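Local coordinates for hypothetical protein APE0525 (Aeropyrum pernix, PDB 2CX0), which is of unknown function but carries a PUA domain, and so may bind RNA and perhaps act in translation initiation, at residues Phe69-Gly74 / Ala164-His169; Ile76-Gln81 / Val140-Ala145. One frame throughout, in Å; residues are numbered along the deposited sequence.

Interaction 1 of 2, residues Phe69-Gly74 / Ala164-His169; sequences FEWSDG and AVRRVH
Val168 sits on one face of the Trp71 indole. Its CG1 stands 3.7 Å from the centroid of the five-membered ring and only 5° off the ring normal, a CH-pi contact. The second branch, CG2, reaches the benzo half of the indole and comes to 3.9 Å from Trp71 CZ3. On the opposite face lies Ser72 OG, 3.6 Å above the indole plane, so the ring is sandwiched between a valine and its own neighbour in sequence. CB of Trp71 points toward segment 164-169, and CG is anti to the backbone N.

Arg166 comes to the same ring quite differently. Its NH1 meets the rim, 3.2 Å from both Trp71 CZ3 and CH2, with guanidinium and indole planes nearly coplanar at 20°; this is an edge contact and not a cation-pi stack. Asp73 OD2 also lies in the indole plane. A water bridges the two charged groups, giving a hydrogen to Asp73 OD2 at 2.9 Å and accepting one from Arg166 NH2 at 3.2 Å.

The loop carrying Trp71 and Asp73 is a type I beta turn closed by Gly74 N to Trp71 O, just after strand 65-70 of the N-terminal pre-PUA sheet. Val168 and His169, by contrast, form a classic beta bulge opposite Val142 in the PUA sheet, and both send their side chains across the domain boundary.

Deeper in, Phe69 turns its edge to the His169 ring in an offset edge-to-face pair, centroids 5.7 Å apart and planes at 72°. The tip atom Phe69 CZ also touches His169 CB at 3.8 Å, while Val168 CG1 lies at the edge of the phenyl ring. Leu175 of helix 174-183 packs against both Phe69 and His169.

Interaction 2 of 2, residues Ile76-Gln81 / Val140-Ala145; sequences IYPTLQ and VMVGVA
Tyr77 turns its CB toward segment 140-145, and CG is anti to the carbonyl carbon (chi1 -68°). One edge of the ring runs along Val142 and Val144: CD1 meets Val142 CG1 at 3.8 Å, and CE1 lies 4.1 Å from Val144 CG2. The same methyl then sits 3.3 Å from Tyr77 OH, the side chains of Tyr77 and Val144 crossing at about a right angle. The hydroxyl is hydrogen-bonded to Asp73 OD2 and Arg75 NH2. A phenylalanine at Tyr77 would probably leave both groups without the hydroxyl that joins them, and Val144 CG2 without its close contact at the ring's tip.

Val142 continues the packing: its CG2 lies 3.6 Å from Pro78 O, a buried carbonyl oxygen with no polar partner in the model, and 3.8 Å from Leu80 CD2. Leu80 and Val142 run alongside each other, pointing opposite ways, while Leu80 CD1 touches Val140 O. No hydrogen bond links the segments, and the axes of segments 76-78 and 140-145 come no closer than 7.9 Å, their N-to-C directions 148° apart: this is side-chain packing of the last pre-PUA strand and the following helix on the PUA sheet, an interdomain interface.

In the fold
Interactions 1 and 2 lie side by side, their centres about 7 Å apart, on the interface between the N-terminal pre-PUA domain and the PUA domain. In each sheet they use neighbouring strands: 65-70 and 76-78 in the antiparallel sheet, 163-170 and 138-145 in the mixed one. Backbone pairs probably hydrogen-bonded tie the contacts together on both sides, Phe69 O to Tyr77 N and His169 O to Val142 N. Along the chain, both segments of interaction 2 fall between the two of interaction 1. Interaction 2 is wholly buried near the centre of the chain and interaction 1 only partly buried; together they hold the two sheets against each other.

Interaction 1 of 2, residues Phe69-Gly74 / Ala164-His169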
# COMPACT_ATOMS: atom_id res chain seq x y z
N PHE A 69 -6.71 1.60 3.41
CA PHE A 69 -7.01 2.99 3.79
C PHE A 69 -7.46 3.74 2.57
O PHE A 69 -7.15 3.35 1.42
CB PHE A 69 -5.83 3.67 4.41
CG PHE A 69 -4.65 3.74 3.52
CD1 PHE A 69 -4.39 4.92 2.79
CD2 PHE A 69 -3.77 2.63 3.39
CE1 PHE A 69 -3.28 5.00 1.94
CE2 PHE A 69 -2.67 2.70 2.55
CZ PHE A 69 -2.42 3.88 1.82
N GLU A 70 -8.23 4.78 2.79
CA GLU A 70 -8.68 5.61 1.68
C GLU A 70 -7.68 6.76 1.44
O GLU A 70 -7.29 7.48 2.38
CB GLU A 70 -10.10 6.19 1.95
CG GLU A 70 -10.63 6.85 0.66
CD GLU A 70 -11.99 7.55 0.81
OE1 GLU A 70 -12.96 6.92 1.24
OE2 GLU A 70 -12.08 8.75 0.50
N TRP A 71 -7.26 6.96 0.20
CA TRP A 71 -6.32 8.03 -0.08
C TRP A 71 -7.05 9.27 -0.64
O TRP A 71 -8.26 9.24 -0.88
CB TRP A 71 -5.22 7.54 -1.03
CG TRP A 71 -4.02 8.44 -0.93
CD1 TRP A 71 -3.38 8.80 0.22
CD2 TRP A 71 -3.30 9.07 -2.00
NE1 TRP A 71 -2.33 9.61 -0.06
CE2 TRP A 71 -2.25 9.79 -1.41
CE3 TRP A 71 -3.43 9.08 -3.39
CZ2 TRP A 71 -1.33 10.53 -2.15
CZ3 TRP A 71 -2.50 9.83 -4.14
CH2 TRP A 71 -1.47 10.54 -3.51
N SER A 72 -6.32 10.35 -0.82
CA SER A 72 -6.94 11.59 -1.31
C SER A 72 -7.56 11.56 -2.70
O SER A 72 -8.24 12.51 -3.06
CB SER A 72 -5.96 12.76 -1.19
OG SER A 72 -4.73 12.43 -1.80
N ASP A 73 -7.35 10.49 -3.48
CA ASP A 73 -7.98 10.39 -4.79
C ASP A 73 -9.31 9.59 -4.66
O ASP A 73 -9.95 9.25 -5.67
CB ASP A 73 -7.06 9.66 -5.78
CG ASP A 73 -6.60 8.25 -5.28
OD1 ASP A 73 -7.16 7.72 -4.29
OD2 ASP A 73 -5.66 7.66 -5.89
N GLY A 74 -9.69 9.26 -3.41
CA GLY A 74 -10.91 8.49 -3.15
C GLY A 74 -10.83 6.96 -3.38
O GLY A 74 -11.86 6.24 -3.31
N ALA A 164 8.55 6.42 -12.41
CA ALA A 164 7.88 5.17 -12.73
C ALA A 164 6.60 5.00 -11.87
O ALA A 164 5.52 4.60 -12.38
CB ALA A 164 8.84 3.98 -12.48
N VAL A 165 6.74 5.29 -10.57
CA VAL A 165 5.59 5.11 -9.64
C VAL A 165 5.56 6.27 -8.63
O VAL A 165 6.59 6.62 -8.02
CB VAL A 165 5.72 3.78 -8.80
CG1 VAL A 165 4.55 3.60 -7.80
CG2 VAL A 165 5.86 2.56 -9.79
N ARG A 166 4.38 6.83 -8.48
CA ARG A 166 4.18 7.92 -7.55
C ARG A 166 3.90 7.30 -6.20
O ARG A 166 2.96 6.50 -6.03
CB ARG A 166 3.02 8.83 -8.04
CG ARG A 166 2.70 9.97 -7.08
CD ARG A 166 1.91 11.09 -7.74
NE ARG A 166 0.75 10.62 -8.49
CZ ARG A 166 -0.41 10.27 -7.93
NH1 ARG A 166 -0.53 10.34 -6.60
NH2 ARG A 166 -1.45 9.89 -8.68
N ARG A 167 4.73 7.68 -5.23
CA ARG A 167 4.58 7.16 -3.88
C ARG A 167 3.23 7.53 -3.20
O ARG A 167 2.78 8.68 -3.29
CB ARG A 167 5.76 7.70 -2.99
CG ARG A 167 5.53 7.45 -1.48
CD ARG A 167 6.14 8.57 -0.61
NE ARG A 167 5.39 9.83 -0.79
CZ ARG A 167 5.85 10.91 -1.40
NH1 ARG A 167 7.06 10.94 -1.91
NH2 ARG A 167 5.05 11.96 -1.53
N VAL A 168 2.54 6.56 -2.61
CA VAL A 168 1.33 6.86 -1.82
C VAL A 168 1.61 6.49 -0.33
O VAL A 168 1.35 7.25 0.59
CB VAL A 168 0.14 6.08 -2.34
CG1 VAL A 168 -1.06 6.09 -1.31
CG2 VAL A 168 -0.28 6.71 -3.72
N HIS A 169 2.17 5.31 -0.11
CA HIS A 169 2.48 4.83 1.24
C HIS A 169 3.80 4.04 1.18
O HIS A 169 4.03 3.25 0.21
CB HIS A 169 1.34 3.94 1.75
CG HIS A 169 1.70 3.10 2.93
ND1 HIS A 169 1.61 1.72 2.94
CD2 HIS A 169 2.08 3.45 4.19
CE1 HIS A 169 1.91 1.26 4.16
NE2 HIS A 169 2.20 2.30 4.93
O HOH W 1 -4.39 8.72 -8.30

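Interaction 2 of 2, residues Ile76-Gln81 / Val140-Ala145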
# COMPACT_ATOMS: atom_id res chain seq x y z
N ILE A 76 -9.14 3.11 -2.48
CA ILE A 76 -8.69 2.35 -1.32
C ILE A 76 -7.39 1.61 -1.70
O ILE A 76 -7.32 0.92 -2.75
CB ILE A 76 -9.79 1.37 -0.85
CG1 ILE A 76 -10.99 2.18 -0.29
CG2 ILE A 76 -9.24 0.43 0.31
CD1 ILE A 76 -12.30 1.48 -0.58
N TYR A 77 -6.38 1.77 -0.84
CA TYR A 77 -5.06 1.18 -1.01
C TYR A 77 -4.68 0.25 0.16
O TYR A 77 -5.20 0.35 1.26
CB TYR A 77 -3.96 2.27 -1.03
CG TYR A 77 -3.98 3.19 -2.20
CD1 TYR A 77 -3.04 3.04 -3.22
CD2 TYR A 77 -4.96 4.19 -2.29
CE1 TYR A 77 -3.07 3.89 -4.35
CE2 TYR A 77 -5.01 5.06 -3.44
CZ TYR A 77 -4.06 4.89 -4.43
OH TYR A 77 -4.11 5.66 -5.55
N PRO A 78 -3.78 -0.69 -0.10
CA PRO A 78 -3.35 -1.60 0.97
C PRO A 78 -2.15 -0.95 1.70
O PRO A 78 -1.32 -0.21 1.08
CB PRO A 78 -2.82 -2.84 0.23
CG PRO A 78 -2.32 -2.18 -1.19
CD PRO A 78 -3.30 -1.04 -1.44
N THR A 79 -2.02 -1.28 2.99
CA THR A 79 -0.86 -0.89 3.73
C THR A 79 0.21 -1.94 3.37
O THR A 79 -0.08 -3.03 2.79
CB THR A 79 -1.07 -1.07 5.23
OG1 THR A 79 -1.56 -2.43 5.47
CG2 THR A 79 -2.09 0.05 5.73
N LEU A 80 1.44 -1.66 3.79
CA LEU A 80 2.49 -2.69 3.57
C LEU A 80 2.18 -3.90 4.46
O LEU A 80 2.56 -5.03 4.12
CB LEU A 80 3.89 -2.13 3.91
CG LEU A 80 4.30 -1.03 2.91
CD1 LEU A 80 5.75 -0.71 3.25
CD2 LEU A 80 4.24 -1.50 1.42
N GLN A 81 1.56 -3.67 5.63
CA GLN A 81 1.18 -4.80 6.53
C GLN A 81 0.19 -5.74 5.80
O GLN A 81 0.25 -6.96 5.95
CB GLN A 81 0.52 -4.28 7.85
CG GLN A 81 1.54 -3.58 8.81
CD GLN A 81 1.93 -2.16 8.41
OE1 GLN A 81 1.36 -1.58 7.46
NE2 GLN A 81 2.90 -1.57 9.16
N VAL A 140 8.33 -2.27 -0.30
CA VAL A 140 8.79 -1.06 0.37
C VAL A 140 7.89 0.16 0.15
O VAL A 140 7.97 1.16 0.89
CB VAL A 140 10.28 -0.70 -0.05
CG1 VAL A 140 11.22 -1.83 0.36
CG2 VAL A 140 10.36 -0.53 -1.52
N MSE A 141 7.05 0.12 -0.89
CA MSE A 141 6.18 1.26 -1.14
C MSE A 141 4.97 0.81 -1.98
O MSE A 141 5.04 -0.14 -2.76
CB MSE A 141 6.97 2.33 -1.89
CG MSE A 141 6.12 3.63 -2.34
SE MSE A 141 5.47 3.42 -4.19
CE MSE A 141 7.12 4.11 -5.08
N VAL A 142 3.86 1.51 -1.77
CA VAL A 142 2.62 1.29 -2.51
C VAL A 142 2.36 2.62 -3.18
O VAL A 142 2.49 3.65 -2.53
CB VAL A 142 1.42 0.95 -1.52
CG1 VAL A 142 0.13 1.13 -2.23
CG2 VAL A 142 1.56 -0.59 -1.09
N GLY A 143 1.98 2.58 -4.46
CA GLY A 143 1.72 3.80 -5.19
C GLY A 143 0.98 3.64 -6.53
O GLY A 143 0.33 2.62 -6.81
N VAL A 144 1.09 4.69 -7.35
CA VAL A 144 0.38 4.71 -8.59
C VAL A 144 1.32 4.66 -9.77
O VAL A 144 2.28 5.45 -9.87
CB VAL A 144 -0.50 6.01 -8.65
CG1 VAL A 144 -1.32 6.04 -9.98
CG2 VAL A 144 -1.41 6.10 -7.41
N ALA A 145 1.06 3.72 -10.69
CA ALA A 145 1.92 3.60 -11.86
C ALA A 145 1.79 4.88 -12.70
O ALA A 145 0.70 5.35 -12.95
CB ALA A 145 1.51 2.37 -12.72